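Side-chain contacts in adenylate kinase (Thermus thermophilus, PDB 3CM0), which catalyses the reversible transfer of a phosphate group between ATP and AMP, its LID domain closing over the site when ATP binds: residues Val63-Asp66 / Leu67-Glu70; Gln91-Ala94 / Leu95-Leu99. All blocks are in the same frame, centred on the assembly; numbering follows the deposited sequence.

Interaction 1 (Val63-Asp66 / Leu67-Glu70)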
loop_
_atom_site.group_PDB
_atom_site.type_symbol
_atom_site.label_atom_id
_atom_site.label_comp_id
_atom_site.label_asym_id
_atom_site.label_seq_id
_atom_site.Cartn_x
_atom_site.Cartn_y
_atom_site.Cartn_z
ATOM N N VAL A 63 -15.893 -4.255 -5.339
ATOM C CA VAL A 63 -16.503 -3.099 -4.678
ATOM C C VAL A 63 -16.097 -1.873 -5.487
ATOM O O VAL A 63 -14.911 -1.680 -5.757
ATOM C CB VAL A 63 -16.006 -2.948 -3.231
ATOM C CG1 VAL A 63 -16.601 -1.667 -2.606
ATOM C CG2 VAL A 63 -16.413 -4.175 -2.425
ATOM N N PRO A 64 -17.076 -1.049 -5.908
ATOM C CA PRO A 64 -16.831 0.160 -6.700
ATOM C C PRO A 64 -15.887 1.147 -6.029
ATOM O O PRO A 64 -15.849 1.272 -4.797
ATOM C CB PRO A 64 -18.232 0.735 -6.901
ATOM C CG PRO A 64 -18.919 0.323 -5.645
ATOM C CD PRO A 64 -18.496 -1.116 -5.510
ATOM N N ASP A 65 -15.122 1.849 -6.844
ATOM C CA ASP A 65 -14.196 2.813 -6.305
ATOM C C ASP A 65 -14.918 3.853 -5.464
ATOM O O ASP A 65 -14.374 4.324 -4.479
ATOM C CB ASP A 65 -13.434 3.545 -7.424
ATOM C CG ASP A 65 -12.313 2.713 -8.015
ATOM O OD1 ASP A 65 -11.970 1.673 -7.431
ATOM O OD2 ASP A 65 -11.762 3.114 -9.065
ATOM N N ASP A 66 -16.146 4.214 -5.819
ATOM C CA ASP A 66 -16.772 5.263 -5.017
ATOM C C ASP A 66 -17.023 4.848 -3.580
ATOM O O ASP A 66 -16.970 5.672 -2.652
ATOM C CB ASP A 66 -18.039 5.771 -5.699
ATOM C CG ASP A 66 -19.102 4.711 -5.839
ATOM O OD1 ASP A 66 -18.786 3.507 -5.715
ATOM O OD2 ASP A 66 -20.266 5.098 -6.088
ATOM N N LEU A 67 -17.263 3.564 -3.373
ATOM C CA LEU A 67 -17.495 3.070 -2.024
ATOM C C LEU A 67 -16.166 2.978 -1.270
ATOM O O LEU A 67 -16.079 3.288 -0.091
ATOM C CB LEU A 67 -18.180 1.703 -2.110
ATOM C CG LEU A 67 -18.537 1.108 -0.755
ATOM C CD1 LEU A 67 -19.383 2.108 0.006
ATOM C CD2 LEU A 67 -19.284 -0.199 -0.951
ATOM N N ILE A 68 -15.108 2.550 -1.951
ATOM C CA ILE A 68 -13.800 2.471 -1.310
ATOM C C ILE A 68 -13.356 3.885 -0.860
ATOM O O ILE A 68 -12.856 4.066 0.237
ATOM C CB ILE A 68 -12.750 1.919 -2.319
ATOM C CG1 ILE A 68 -13.114 0.471 -2.683
ATOM C CG2 ILE A 68 -11.348 2.024 -1.732
ATOM C CD1 ILE A 68 -12.200 -0.135 -3.717
ATOM N N LEU A 69 -13.499 4.869 -1.739
ATOM C CA LEU A 69 -13.114 6.229 -1.376
ATOM C C LEU A 69 -14.022 6.769 -0.253
ATOM O O LEU A 69 -13.563 7.515 0.584
ATOM C CB LEU A 69 -13.162 7.152 -2.598
ATOM C CG LEU A 69 -11.877 7.188 -3.474
ATOM C CD1 LEU A 69 -10.811 7.915 -2.730
ATOM C CD2 LEU A 69 -11.411 5.769 -3.835
ATOM N N GLU A 70 -15.302 6.391 -0.256
ATOM C CA GLU A 70 -16.208 6.804 0.825
ATOM C C GLU A 70 -15.694 6.250 2.174
ATOM O O GLU A 70 -15.652 6.968 3.192
ATOM C CB GLU A 70 -17.626 6.286 0.559
ATOM C CG GLU A 70 -18.575 6.429 1.808
ATOM C CD GLU A 70 -18.799 7.869 2.192
ATOM O OE1 GLU A 70 -18.787 8.718 1.274
ATOM O OE2 GLU A 70 -19.018 8.168 3.392
#
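In V63 CG1 lies trans to the main-chain N (chi1 176°), and CG of L67 does the same (chi1 -177°), which brings CG1 of V63 to 3.5 Å from CD2 of L67, tighter than usual for two methyl groups. The two branched side chains meet at the start of helix 65-75, where P64 occupies the N-cap position. A proline suits this place because the residues entering a helix need not donate a backbone N-H, and its ring offers an apolar flank: CG of P64 lies 3.9 Å from CB of L67. P64 O takes the first i to i+4 bond of the helix, from the N-H of I68 at 3.2 Å, and more weakly that of L67. The next bond, L69 N to D65 O, measures 2.9 Å. CD1 of I68 reaches back to 3.7 Å from O of V63, while L67 also packs on L49 and V53 of helix 48-58. OD1 of D65 is hydrogen-bonded to NE2 of Q91. V63, predicted to bind AMP, is the last residue of the NMP region, and the helix begins after P64. The acidic D65 and D66 in its first turn suit the positive end of the helix dipole and would probably help stabilise this start.

Interaction 2 (Gln91-Ala94 / Leu95-Leu99)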
loop_
_atom_site.group_PDB
_atom_site.type_symbol
_atom_site.label_atom_id
_atom_site.label_comp_id
_atom_site.label_asym_id
_atom_site.label_seq_id
_atom_site.Cartn_x
_atom_site.Cartn_y
_atom_site.Cartn_z
ATOM N N GLN A 91 -7.851 5.328 -8.934
ATOM C CA GLN A 91 -7.884 5.439 -7.468
ATOM C C GLN A 91 -6.875 6.493 -6.997
ATOM O O GLN A 91 -7.124 7.240 -6.035
ATOM C CB GLN A 91 -7.573 4.063 -6.846
ATOM C CG GLN A 91 -8.711 3.068 -6.953
ATOM C CD GLN A 91 -8.248 1.630 -6.690
ATOM O OE1 GLN A 91 -7.082 1.406 -6.424
ATOM N NE2 GLN A 91 -9.163 0.670 -6.768
ATOM N N ALA A 92 -5.728 6.579 -7.671
ATOM C CA ALA A 92 -4.724 7.573 -7.270
ATOM C C ALA A 92 -5.299 8.956 -7.465
ATOM O O ALA A 92 -5.135 9.843 -6.624
ATOM C CB ALA A 92 -3.421 7.431 -8.103
ATOM N N GLU A 93 -5.943 9.176 -8.610
ATOM C CA GLU A 93 -6.531 10.479 -8.862
ATOM C C GLU A 93 -7.644 10.834 -7.846
ATOM O O GLU A 93 -7.678 11.938 -7.289
ATOM C CB GLU A 93 -7.075 10.484 -10.287
ATOM C CG GLU A 93 -5.904 10.483 -11.301
ATOM C CD GLU A 93 -6.385 10.485 -12.754
ATOM O OE1 GLU A 93 -7.602 10.687 -12.945
ATOM O OE2 GLU A 93 -5.550 10.309 -13.688
ATOM N N ALA A 94 -8.525 9.880 -7.600
ATOM C CA ALA A 94 -9.624 10.088 -6.654
ATOM C C ALA A 94 -9.073 10.355 -5.256
ATOM O O ALA A 94 -9.582 11.203 -4.526
ATOM C CB ALA A 94 -10.526 8.871 -6.646
ATOM N N LEU A 95 -8.015 9.636 -4.871
ATOM C CA LEU A 95 -7.444 9.856 -3.546
ATOM C C LEU A 95 -6.845 11.233 -3.446
ATOM O O LEU A 95 -6.954 11.898 -2.413
ATOM C CB LEU A 95 -6.380 8.782 -3.238
ATOM C CG LEU A 95 -5.617 8.924 -1.920
ATOM C CD1 LEU A 95 -6.676 8.862 -0.754
ATOM C CD2 LEU A 95 -4.573 7.791 -1.738
ATOM N N ASP A 96 -6.198 11.715 -4.510
ATOM C CA ASP A 96 -5.615 13.049 -4.428
ATOM C C ASP A 96 -6.703 14.104 -4.229
ATOM O O ASP A 96 -6.510 15.091 -3.500
ATOM C CB ASP A 96 -4.827 13.382 -5.696
ATOM C CG ASP A 96 -3.330 13.015 -5.588
ATOM O OD1 ASP A 96 -2.860 12.497 -4.539
ATOM O OD2 ASP A 96 -2.626 13.253 -6.591
ATOM N N ARG A 97 -7.828 13.923 -4.889
ATOM C CA ARG A 97 -8.939 14.865 -4.705
ATOM C C ARG A 97 -9.437 14.833 -3.248
ATOM O O ARG A 97 -9.698 15.881 -2.629
ATOM C CB ARG A 97 -10.078 14.513 -5.658
ATOM C CG ARG A 97 -9.684 14.641 -7.150
ATOM C CD ARG A 97 -10.942 14.643 -8.023
ATOM N NE ARG A 97 -11.535 13.308 -8.115
ATOM C CZ ARG A 97 -11.179 12.385 -9.007
ATOM N NH1 ARG A 97 -10.225 12.647 -9.894
ATOM N NH2 ARG A 97 -11.780 11.201 -9.016
ATOM N N LEU A 98 -9.576 13.628 -2.705
ATOM C CA LEU A 98 -10.013 13.454 -1.311
ATOM C C LEU A 98 -9.014 14.094 -0.338
ATOM O O LEU A 98 -9.406 14.729 0.627
ATOM C CB LEU A 98 -10.164 11.944 -0.994
ATOM C CG LEU A 98 -10.519 11.664 0.466
ATOM C CD1 LEU A 98 -11.807 12.436 0.777
ATOM C CD2 LEU A 98 -10.730 10.191 0.690
ATOM N N LEU A 99 -7.704 13.909 -0.548
ATOM C CA LEU A 99 -6.743 14.513 0.362
ATOM C C LEU A 99 -6.842 16.029 0.283
ATOM O O LEU A 99 -6.788 16.740 1.306
ATOM C CB LEU A 99 -5.307 14.078 -0.005
ATOM C CG LEU A 99 -5.098 12.560 0.081
ATOM C CD1 LEU A 99 -3.678 12.210 -0.433
ATOM C CD2 LEU A 99 -5.308 12.079 1.528
HETATM O O HOH W 1 -3.129 9.854 -4.625
#
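R97 curls its guanidinium back over A94 on the outer side of the α-helix 89-101, which flanks the parallel sheet of this P-loop kinase CORE. The bend at chi3 (-74°) lays the group across the backbone one turn earlier, with CA of A94 3.4 Å from NH2 of R97 and O of E93 over the same face. The small methyl of A94 makes room for this close seat and still leaves a surface on which L69 of helix 65-75 can rest. Only the charges on the solvent side are loose: R97 is exposed, and NH1 of R97 stays 4.5 Å from OE1 of E93, too far for a salt bridge, so the opposite charges can attract only at a distance. The faces toward helices 137-160 and 65-75 are close-packed. The methyl of A92 lets L154, Y157 and Y158 of helix 137-160 come near, and the buried L98 fills the space against L69 and I72 of helix 65-75. Regular backbone bonds hold the turns, among them L95 N to Q91 O at 2.8 Å. In Q91, a predicted AMP ligand, OE1 accepts from N of R87, while NE2 gives to D65. D96, bonded through OD2 to Y157, turns OD1 to a water that donates to OD1 of D96 at 2.7 Å and to O of A92 at 2.8 Å.

How the interactions relate
From the N terminus the chain reaches interaction 1 first, as the NMP region gives way to helix 65-75; strand 79-83 of the central sheet follows, and then interaction 2 on helix 89-101. The two stand in series, neither nested nor crossed, and because each is local it closes no more than successive helical turns. Their centres lie 12 Å apart, and the helices touch directly. Besides the polar link between D65 and Q91, backbone O of L69 lies 3.9 Å from CD2 of L98, a packing contact further along both helices. The pair thus joins the helix that follows the NMP region to helix 89-101 beside the predicted AMP site.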